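Transcriptional regulator of the TetR/AcrR family (Thermobifida fusca YX, PDB 3DCF) probably binds regulatory DNA as a transcription factor through a helix-turn-helix motif, possibly as a repressor. Local coordinates at the interface of chains A and B. Coordinates in Å, arbitrary orientation; residue numbers count along the deposited sequence, not the author numbering. Chains: chain A/B, transcriptional regulator of the TetR/AcrR family.

Contact 1: the interface of chains A and B. Residues chain A 159, 167-169; chain B 214-216.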
# COMPACT_ATOMS: atom_id res chain seq x y z
N TYR A 159 17.77 -11.95 2.22
CA TYR A 159 18.38 -10.61 2.28
C TYR A 159 19.57 -10.59 3.28
O TYR A 159 20.57 -9.90 3.03
CB TYR A 159 17.35 -9.50 2.59
CG TYR A 159 17.87 -8.11 2.27
CD1 TYR A 159 18.62 -7.38 3.21
CD2 TYR A 159 17.62 -7.51 1.04
CE1 TYR A 159 19.12 -6.09 2.92
CE2 TYR A 159 18.12 -6.22 0.73
CZ TYR A 159 18.87 -5.52 1.68
OH TYR A 159 19.36 -4.25 1.40
N GLU A 167 27.15 -8.55 -0.99
CA GLU A 167 26.40 -8.33 -2.25
C GLU A 167 25.27 -7.29 -2.14
O GLU A 167 24.99 -6.59 -3.14
CB GLU A 167 25.80 -9.66 -2.73
CG GLU A 167 25.12 -9.65 -4.12
CD GLU A 167 24.60 -11.01 -4.53
OE1 GLU A 167 24.47 -11.92 -3.69
OE2 GLU A 167 24.28 -11.19 -5.73
N LEU A 168 24.62 -7.20 -0.96
CA LEU A 168 23.45 -6.32 -0.72
C LEU A 168 23.68 -5.19 0.27
O LEU A 168 24.47 -5.34 1.20
CB LEU A 168 22.27 -7.16 -0.23
CG LEU A 168 21.87 -8.37 -1.07
CD1 LEU A 168 20.66 -9.04 -0.46
CD2 LEU A 168 21.60 -8.01 -2.52
N LEU A 169 22.94 -4.08 0.09
CA LEU A 169 23.01 -2.88 0.95
C LEU A 169 22.75 -3.26 2.40
O LEU A 169 21.76 -3.93 2.70
CB LEU A 169 21.98 -1.81 0.54
CG LEU A 169 22.05 -0.45 1.29
CD1 LEU A 169 23.31 0.31 0.90
CD2 LEU A 169 20.82 0.39 1.03
N TYR B 214 19.25 -1.83 -3.70
CA TYR B 214 19.64 -2.92 -2.78
C TYR B 214 20.97 -3.61 -3.13
O TYR B 214 21.60 -4.18 -2.24
CB TYR B 214 18.51 -3.94 -2.56
CG TYR B 214 18.02 -4.73 -3.77
CD1 TYR B 214 18.63 -5.93 -4.15
CD2 TYR B 214 16.90 -4.30 -4.49
CE1 TYR B 214 18.16 -6.68 -5.25
CE2 TYR B 214 16.41 -5.04 -5.60
CZ TYR B 214 17.05 -6.22 -5.97
OH TYR B 214 16.58 -6.94 -7.04
N ARG B 215 21.39 -3.57 -4.39
CA ARG B 215 22.68 -4.15 -4.82
C ARG B 215 23.79 -3.11 -4.61
O ARG B 215 23.66 -1.98 -5.09
CB ARG B 215 22.61 -4.59 -6.29
CG ARG B 215 23.89 -5.32 -6.81
CD ARG B 215 23.76 -5.76 -8.26
NE ARG B 215 23.63 -4.62 -9.19
CZ ARG B 215 23.49 -4.71 -10.52
NH1 ARG B 215 23.47 -5.90 -11.16
NH2 ARG B 215 23.37 -3.59 -11.24
N ARG B 216 24.86 -3.49 -3.89
CA ARG B 216 26.02 -2.59 -3.67
C ARG B 216 26.82 -2.32 -4.94
O ARG B 216 26.98 -3.22 -5.78
CB ARG B 216 26.96 -3.14 -2.60
CG ARG B 216 26.41 -2.99 -1.21
CD ARG B 216 27.25 -3.66 -0.15
NE ARG B 216 28.63 -3.16 -0.05
CZ ARG B 216 29.50 -3.47 0.92
NH1 ARG B 216 29.16 -4.30 1.92
NH2 ARG B 216 30.73 -2.95 0.90
O HOH W 1 27.61 -6.01 -4.57
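B:Arg216 and A:Glu167 meet through their backbones, the arginine N donating to the glutamate carbonyl O at 3.2 Å. Two residues along each chain, the N of A:Leu169 donates to O of B:Tyr214 at 2.7 Å, nearly straight at 164°. The two bonds flank an antiparallel beta bridge between A:Leu168 and B:Arg215. This is part of the two-fold interface between two copies of the protein, where the chain B tail docks, mainly by main chain, on the segment after helix 138-164 of chain A. The side chain of B:Arg216 illustrates how such a bridge gains cover. Its CB lies 4.0 Å from O of A:Glu167. CG then passes alongside the next peptide, 3.8 Å from C of A:Leu168, and CD, where the chain bends (chi3 60°), approaches O of that leucine at 3.5 Å. At the other end, CG of B:Tyr214 stands between its own backbone N and carbonyl carbon (chi1 63°), which sets the ring beside A:Leu168; the leucine CD2 meets the ring edge in plane at CD1. CD1 of the same leucine covers a face of A:Tyr159 toward the rim, so its two branches engage different rings. A:Tyr159 also holds the A:Leu169 segment from within its own chain, its phenol OH donating to O of A:Leu169 at 2.7 Å. Beyond the direct bonds, a water bridges the chains, 3.0 Å from O of A:Glu167 and 3.1 Å from O of B:Arg216.

Contact 2: the interface of chains A and B. Residues chain A 169, 212, 215; chain B 211-212.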
# COMPACT_ATOMS: atom_id res chain seq x y z
N LEU A 169 22.94 -4.08 0.09
CA LEU A 169 23.01 -2.88 0.95
C LEU A 169 22.75 -3.26 2.40
O LEU A 169 21.76 -3.93 2.70
CB LEU A 169 21.98 -1.81 0.54
CG LEU A 169 22.05 -0.45 1.29
CD1 LEU A 169 23.31 0.31 0.90
CD2 LEU A 169 20.82 0.39 1.03
N ASN A 212 19.06 -0.67 -8.65
CA ASN A 212 20.09 0.37 -8.82
C ASN A 212 19.90 1.63 -7.99
O ASN A 212 20.84 2.42 -7.84
CB ASN A 212 20.12 0.86 -10.28
CG ASN A 212 20.36 -0.26 -11.26
OD1 ASN A 212 19.54 -0.49 -12.16
ND2 ASN A 212 21.46 -0.97 -11.09
N ARG A 215 19.27 7.43 -7.96
CA ARG A 215 20.45 8.25 -8.28
C ARG A 215 21.45 7.43 -9.09
O ARG A 215 21.87 6.36 -8.64
CB ARG A 215 21.13 8.75 -7.00
CG ARG A 215 22.32 9.69 -7.22
CD ARG A 215 22.91 10.17 -5.90
NE ARG A 215 23.49 9.08 -5.12
CZ ARG A 215 24.10 9.21 -3.93
NH1 ARG A 215 24.22 10.41 -3.33
NH2 ARG A 215 24.59 8.13 -3.32
N LEU B 211 17.47 5.27 -2.58
CA LEU B 211 18.52 6.11 -3.22
C LEU B 211 19.64 5.33 -3.94
O LEU B 211 19.95 5.62 -5.10
CB LEU B 211 19.15 7.02 -2.15
CG LEU B 211 20.34 7.95 -2.45
CD1 LEU B 211 20.11 8.80 -3.68
CD2 LEU B 211 20.60 8.83 -1.21
N ASN B 212 20.21 4.35 -3.24
CA ASN B 212 21.33 3.53 -3.74
C ASN B 212 20.92 2.22 -4.41
O ASN B 212 21.73 1.63 -5.14
CB ASN B 212 22.24 3.13 -2.56
CG ASN B 212 22.79 4.32 -1.82
OD1 ASN B 212 22.55 4.47 -0.62
ND2 ASN B 212 23.50 5.19 -2.52
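A:Arg215 lies across B:Leu211 and beside B:Asn212, and these three residues bury most of the surface in the patch. The contact shows how an arginine can serve a dimer interface through its carbon chain and the face of its guanidinium. CG stands anti to the backbone N (chi1 -176°), and after an extended start the chain turns at chi3 (65°), folding round one methyl of the leucine. That methyl, CD1 of B:Leu211, is 3.5 Å from CB of A:Arg215 and 3.7 Å from NE. It also lies over one face of the guanidinium, displaced toward the rim, so a single branch packs against both the root and the head of the arginine. A weak backbone hydrogen bond runs from N of A:Arg215 to O of B:Leu211 at 3.5 Å.

Farther out, the guanidinium runs alongside the amide of B:Asn212, their planes 56° apart. As modelled, NH2 of the arginine faces ND2 of the asparagine at 3.2 Å. Both are donors, so this pairing is doubtful; an amide turned end for end would present its oxygen instead. The carbonyl O atoms of A:Asn212 and B:Asn212 stand 3.0 Å apart, a pair in which both can only accept, and this approach is doubtful. B:Leu211 and B:Asn212 close the last turn of helix 199-212, whose C-terminal end meets its symmetry mate near the two-fold axis, while A:Arg215 belongs to the tail that follows the equivalent helix.

Contact 1 and contact 2 lie about 9 Å apart between the centres of their C-alpha atoms and share A:Leu169, whose backbone serves the first while its side chain borders the second. Contact 1 uses the tail of chain B, whereas contact 2 pairs the end of chain B's helix 199-212 with A:Asn212 and A:Arg215 of chain A. The two-fold symmetry gives each a twin, so each tail reaches onto the other chain. TetR-family regulators generally dimerise through their C-terminal domains, which makes this pairing likely to be biological, with the tails reinforcing it.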